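Gamma-hexachlorocyclohexane dehydrochlorinase (Sphingomonas paucimobilis, PDB 3A76) catalyses two successive dehydrochlorinations that turn the pollutant gamma-hexachlorocyclohexane (lindane) into 1,3,4,6-tetrachloro-1,4-cyclohexadiene, working as a homotrimer. Local coordinates at residues B[91-96]-B[112-117]; B[129-134]-B[151-156]. All blocks are in the same frame, centred on the assembly; numbering follows the deposited sequence.

Interaction 1: residues B[91-96]-B[112-117]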
loop_
_atom_site.group_PDB
_atom_site.type_symbol
_atom_site.label_atom_id
_atom_site.label_comp_id
_atom_site.label_asym_id
_atom_site.label_seq_id
_atom_site.Cartn_x
_atom_site.Cartn_y
_atom_site.Cartn_z
ATOM N N CYS B 91 9.211 9.677 -10.628
ATOM C CA CYS B 91 8.713 8.340 -10.397
ATOM C C CYS B 91 7.955 8.352 -9.090
ATOM O O CYS B 91 8.091 9.283 -8.293
ATOM C CB CYS B 91 9.868 7.330 -10.336
ATOM S SG CYS B 91 11.011 7.701 -9.046
ATOM N N ILE B 92 7.179 7.296 -8.861
ATOM C CA ILE B 92 6.541 7.120 -7.568
ATOM C C ILE B 92 6.575 5.639 -7.136
ATOM O O ILE B 92 6.192 4.766 -7.905
ATOM C CB ILE B 92 5.095 7.720 -7.574
ATOM C CG1 ILE B 92 4.525 7.769 -6.154
ATOM C CG2 ILE B 92 4.169 7.042 -8.631
ATOM C CD1 ILE B 92 3.888 6.570 -5.805
ATOM N N HIS B 93 7.038 5.391 -5.908
ATOM C CA HIS B 93 7.068 4.058 -5.288
ATOM C C HIS B 93 5.883 3.822 -4.338
ATOM O O HIS B 93 5.722 4.547 -3.355
ATOM C CB HIS B 93 8.341 3.893 -4.449
ATOM C CG HIS B 93 9.603 3.810 -5.242
ATOM N ND1 HIS B 93 10.229 4.923 -5.761
ATOM C CD2 HIS B 93 10.381 2.751 -5.572
ATOM C CE1 HIS B 93 11.332 4.552 -6.388
ATOM N NE2 HIS B 93 11.447 3.239 -6.288
ATOM N N TYR B 94 5.078 2.802 -4.620
ATOM C CA TYR B 94 4.044 2.366 -3.679
ATOM C C TYR B 94 4.481 1.095 -2.933
ATOM O O TYR B 94 4.414 -0.002 -3.476
ATOM C CB TYR B 94 2.696 2.110 -4.396
ATOM C CG TYR B 94 2.115 3.280 -5.161
ATOM C CD1 TYR B 94 1.429 4.299 -4.499
ATOM C CD2 TYR B 94 2.193 3.340 -6.554
ATOM C CE1 TYR B 94 0.883 5.373 -5.191
ATOM C CE2 TYR B 94 1.645 4.419 -7.256
ATOM C CZ TYR B 94 0.985 5.428 -6.565
ATOM O OH TYR B 94 0.417 6.493 -7.248
ATOM N N GLY B 95 4.906 1.270 -1.690
ATOM C CA GLY B 95 5.334 0.210 -0.810
ATOM C C GLY B 95 4.222 -0.360 0.041
ATOM O O GLY B 95 3.508 0.373 0.740
ATOM N N THR B 96 4.099 -1.688 -0.033
ATOM C CA THR B 96 3.053 -2.451 0.624
ATOM C C THR B 96 3.673 -3.760 1.171
ATOM O O THR B 96 4.839 -4.102 0.843
ATOM C CB THR B 96 1.922 -2.874 -0.382
ATOM O OG1 THR B 96 2.467 -3.782 -1.338
ATOM C CG2 THR B 96 1.355 -1.707 -1.153
ATOM N N GLY B 112 9.193 -6.852 1.622
ATOM C CA GLY B 112 8.201 -5.877 1.206
ATOM C C GLY B 112 8.055 -5.919 -0.293
ATOM O O GLY B 112 8.939 -6.394 -1.009
ATOM N N ASP B 113 6.926 -5.426 -0.771
ATOM C CA ASP B 113 6.685 -5.372 -2.202
ATOM C C ASP B 113 6.530 -3.916 -2.638
ATOM O O ASP B 113 6.038 -3.098 -1.890
ATOM C CB ASP B 113 5.448 -6.194 -2.546
ATOM C CG ASP B 113 5.651 -7.672 -2.280
ATOM O OD1 ASP B 113 6.509 -8.295 -2.974
ATOM O OD2 ASP B 113 4.953 -8.196 -1.379
ATOM N N VAL B 114 6.978 -3.581 -3.841
ATOM C CA VAL B 114 6.812 -2.203 -4.288
ATOM C C VAL B 114 6.265 -2.182 -5.687
ATOM O O VAL B 114 6.650 -2.991 -6.521
ATOM C CB VAL B 114 8.135 -1.351 -4.192
ATOM C CG1 VAL B 114 9.215 -1.852 -5.167
ATOM C CG2 VAL B 114 7.845 0.159 -4.397
ATOM N N LEU B 115 5.363 -1.245 -5.925
ATOM C CA LEU B 115 4.930 -0.907 -7.268
ATOM C C LEU B 115 5.457 0.481 -7.589
ATOM O O LEU B 115 5.151 1.465 -6.875
ATOM C CB LEU B 115 3.404 -0.970 -7.343
ATOM C CG LEU B 115 2.604 -1.037 -8.649
ATOM C CD1 LEU B 115 1.843 0.249 -8.875
ATOM C CD2 LEU B 115 3.397 -1.509 -9.877
ATOM N N LEU B 116 6.266 0.548 -8.649
ATOM C CA LEU B 116 6.848 1.792 -9.130
ATOM C C LEU B 116 6.281 2.187 -10.483
ATOM O O LEU B 116 6.349 1.413 -11.446
ATOM C CB LEU B 116 8.381 1.688 -9.243
ATOM C CG LEU B 116 9.192 2.867 -9.837
ATOM C CD1 LEU B 116 10.613 2.871 -9.348
ATOM C CD2 LEU B 116 9.218 2.860 -11.378
ATOM N N LEU B 117 5.759 3.408 -10.551
ATOM C CA LEU B 117 5.381 4.055 -11.816
ATOM C C LEU B 117 6.270 5.271 -12.040
ATOM O O LEU B 117 6.465 6.069 -11.130
ATOM C CB LEU B 117 3.927 4.513 -11.757
ATOM C CG LEU B 117 2.882 3.488 -11.361
ATOM C CD1 LEU B 117 1.514 4.159 -11.198
ATOM C CD2 LEU B 117 2.847 2.386 -12.396
#

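Interaction 2: residues B[129-134]-B[151-156]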
loop_
_atom_site.group_PDB
_atom_site.type_symbol
_atom_site.label_atom_id
_atom_site.label_comp_id
_atom_site.label_asym_id
_atom_site.label_seq_id
_atom_site.Cartn_x
_atom_site.Cartn_y
_atom_site.Cartn_z
ATOM N N ILE B 129 7.287 -0.930 -12.718
ATOM C CA ILE B 129 8.199 -1.906 -12.144
ATOM C C ILE B 129 7.548 -2.544 -10.905
ATOM O O ILE B 129 6.951 -1.848 -10.079
ATOM C CB ILE B 129 9.585 -1.250 -11.807
ATOM C CG1 ILE B 129 10.306 -0.862 -13.102
ATOM C CG2 ILE B 129 10.482 -2.173 -10.948
ATOM C CD1 ILE B 129 11.426 0.139 -12.923
ATOM N N ALA B 130 7.622 -3.864 -10.806
ATOM C CA ALA B 130 7.255 -4.556 -9.577
ATOM C C ALA B 130 8.524 -5.160 -9.015
ATOM O O ALA B 130 9.237 -5.896 -9.711
ATOM C CB ALA B 130 6.221 -5.630 -9.836
ATOM N N ALA B 131 8.828 -4.809 -7.769
ATOM C CA ALA B 131 10.057 -5.255 -7.138
ATOM C C ALA B 131 9.842 -5.769 -5.729
ATOM O O ALA B 131 8.886 -5.399 -5.064
ATOM C CB ALA B 131 11.137 -4.144 -7.166
ATOM N N VAL B 132 10.737 -6.649 -5.298
ATOM C CA VAL B 132 10.742 -7.169 -3.947
ATOM C C VAL B 132 11.924 -6.573 -3.177
ATOM O O VAL B 132 13.059 -6.493 -3.704
ATOM C CB VAL B 132 10.780 -8.732 -3.958
ATOM C CG1 VAL B 132 11.073 -9.319 -2.557
ATOM C CG2 VAL B 132 9.467 -9.271 -4.488
ATOM N N PHE B 133 11.651 -6.137 -1.949
ATOM C CA PHE B 133 12.695 -5.713 -1.024
ATOM C C PHE B 133 13.008 -6.819 -0.008
ATOM O O PHE B 133 12.097 -7.380 0.606
ATOM C CB PHE B 133 12.272 -4.434 -0.287
ATOM C CG PHE B 133 12.040 -3.247 -1.196
ATOM C CD1 PHE B 133 10.913 -2.449 -1.039
ATOM C CD2 PHE B 133 12.948 -2.924 -2.197
ATOM C CE1 PHE B 133 10.706 -1.335 -1.863
ATOM C CE2 PHE B 133 12.741 -1.818 -3.040
ATOM C CZ PHE B 133 11.623 -1.025 -2.869
ATOM N N THR B 134 14.296 -7.142 0.142
ATOM C CA THR B 134 14.764 -8.046 1.188
ATOM C C THR B 134 15.659 -7.169 2.044
ATOM O O THR B 134 16.682 -6.659 1.579
ATOM C CB THR B 134 15.552 -9.254 0.621
ATOM O OG1 THR B 134 14.849 -9.800 -0.503
ATOM C CG2 THR B 134 15.741 -10.362 1.684
ATOM N N ALA B 151 17.021 -5.022 -3.542
ATOM C CA ALA B 151 15.878 -4.734 -4.366
ATOM C C ALA B 151 16.010 -5.598 -5.591
ATOM O O ALA B 151 16.992 -5.520 -6.315
ATOM C CB ALA B 151 15.855 -3.272 -4.747
ATOM N N CYS B 152 14.996 -6.422 -5.813
ATOM C CA CYS B 152 14.983 -7.353 -6.916
ATOM C C CYS B 152 13.747 -7.042 -7.741
ATOM O O CYS B 152 12.634 -7.063 -7.213
ATOM C CB CYS B 152 14.917 -8.785 -6.365
ATOM S SG CYS B 152 14.678 -10.063 -7.613
ATOM N N THR B 153 13.933 -6.746 -9.024
ATOM C CA THR B 153 12.794 -6.383 -9.861
ATOM C C THR B 153 12.265 -7.562 -10.678
ATOM O O THR B 153 12.987 -8.167 -11.487
ATOM C CB THR B 153 12.997 -5.093 -10.722
ATOM O OG1 THR B 153 13.539 -5.417 -12.000
ATOM C CG2 THR B 153 13.893 -4.103 -10.027
ATOM N N ASN B 154 10.995 -7.873 -10.440
ATOM C CA ASN B 154 10.317 -8.960 -11.131
ATOM C C ASN B 154 9.639 -8.545 -12.448
ATOM O O ASN B 154 9.760 -9.241 -13.455
ATOM C CB ASN B 154 9.387 -9.666 -10.140
ATOM C CG ASN B 154 10.175 -10.296 -8.985
ATOM O OD1 ASN B 154 11.199 -10.941 -9.219
ATOM N ND2 ASN B 154 9.726 -10.095 -7.754
ATOM N N TYR B 155 8.959 -7.397 -12.443
ATOM C CA TYR B 155 8.423 -6.808 -13.671
ATOM C C TYR B 155 9.117 -5.509 -13.994
ATOM O O TYR B 155 9.407 -4.719 -13.102
ATOM C CB TYR B 155 6.910 -6.548 -13.567
ATOM C CG TYR B 155 6.043 -7.785 -13.456
ATOM C CD1 TYR B 155 6.436 -9.010 -14.018
ATOM C CD2 TYR B 155 4.819 -7.725 -12.807
ATOM C CE1 TYR B 155 5.617 -10.147 -13.921
ATOM C CE2 TYR B 155 4.001 -8.837 -12.708
ATOM C CZ TYR B 155 4.399 -10.042 -13.261
ATOM O OH TYR B 155 3.569 -11.124 -13.142
ATOM N N PHE B 156 9.366 -5.297 -15.280
ATOM C CA PHE B 156 9.925 -4.062 -15.792
ATOM C C PHE B 156 9.260 -3.832 -17.136
ATOM O O PHE B 156 9.674 -4.417 -18.148
ATOM C CB PHE B 156 11.438 -4.208 -15.959
ATOM C CG PHE B 156 12.146 -2.946 -16.396
ATOM C CD1 PHE B 156 12.806 -2.146 -15.461
ATOM C CD2 PHE B 156 12.198 -2.584 -17.744
ATOM C CE1 PHE B 156 13.480 -0.980 -15.850
ATOM C CE2 PHE B 156 12.868 -1.423 -18.153
ATOM C CZ PHE B 156 13.512 -0.618 -17.204
#

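Interaction 1: residues B[91-96]-B[112-117]
Asp113 exchanges two backbone hydrogen bonds with Thr96, and its CB lies 4.0 Å from Thr96 OG1, the two side chains crossing at about a right angle. OG1, buried here, finds no polar partner in the model; the Asp113 carboxylate turns to Lys46 of the third subunit for a salt bridge. Val114 comes next, opposite Gly95 in a non-hydrogen-bonded pair. With CG2 anti to the backbone N, this methyl reaches the edge of the His93 ring and sits 3.8 Å from His93 CB. Leu115 pairs with Tyr94 through a nearly straight bond, Tyr94 N to Leu115 O at 2.6 Å (N-H...O 172°), and the return bond from Leu115 N. Leu115 CD1 rests 3.9 Å from Tyr94 CD2, while Ile92 CD1, of the phenol's own strand, lies over the centre of one ring face. Leu116 runs alongside His93 and lays CD1 over one face of the imidazole, 3.2 Å from His93 NE2, a nitrogen that has no polar partner in the model. Leu117 closes the ladder with Ile92, and Leu117 CD1 comes to the edge of the Tyr94 ring, 4.0 Å from Tyr94 CE2. The pairing is an antiparallel beta hairpin of strands 88-102 and 107-120 in the SnoaL-like fold, and it carries His93, the inferred proton acceptor, whose ND1 bonds to Asp45. The Tyr94 face packs against both neighbouring subunits, Tyr94 OH bonding to Val114 O of the second subunit. Helix 22-45 lies over the face bearing His93, and strand 125-140 flanks residues 112-117.

Interaction 2: residues B[129-134]-B[151-156]
Ile129 and Phe156 make the dense end of this contact, lying side by side and pointing the same way. Ile129 CG1 and CD1 both come to Phe156 CD1, at 3.7 Å each, while Ile129 CG2, anti to the backbone N, is turned the other way to meet Thr153 CB at 3.9 Å. On the opposite face of the sheet Ala130 CB packs against Tyr155 CB and CD2; the Tyr155 hydroxyl bonds to Glu90 of the third subunit and its ring stacks on Phe164 of that subunit. Further along, Ala131 CB touches Thr153 CG2, and Ala151 CB sits at the edge of the Phe133 ring, 3.8 Å from Phe133 CE2. The antiparallel hairpin of strands 125-140 and 143-158 is interrupted here by a classic beta bulge: Asn154 and Tyr155 both face Ala130, whose carbonyl oxygen accepts both backbone N-H groups. Asn154 N, at 2.7 Å from Ala130 O, lies nearly along the C=O axis but with a bent N-H (139°); Tyr155 N, at 3.1 Å from the same oxygen, approaches in the carbonyl plane on a lone pair. Val132 and Cys152, only partly exposed, keep regular pairing through two backbone bonds. The looser margin is at Asn154, where strand 143-158 turns its corner: this exposed residue swings its side-chain amide back across Val132, Asn154 ND2 resting 3.4 Å from Val132 CG2. From the other face of the sheet, Thr153 touches a bound spermidine.

How the interactions relate
Interactions 1 and 2 are successive hairpins in one sheet, joined where strands 107-120 and 125-140 lie side by side: Leu116 O is 2.8 Å from Ile129 N, a probable hydrogen bond, and Val114 CG1 packs on Phe133 CZ. Residues 91-96 and 112-117 form the more buried pair, in regular register, with the imidazole of the inferred proton acceptor on one face and trimer packing on the other. Residues 129-134 and 151-156 lie farther from the chain centre, partly open, with three alanines among larger groups, and a bulge where interaction 1 has an unbroken ladder. Both touch the third subunit and both contribute to the spermidine pocket, through His93 and Thr153.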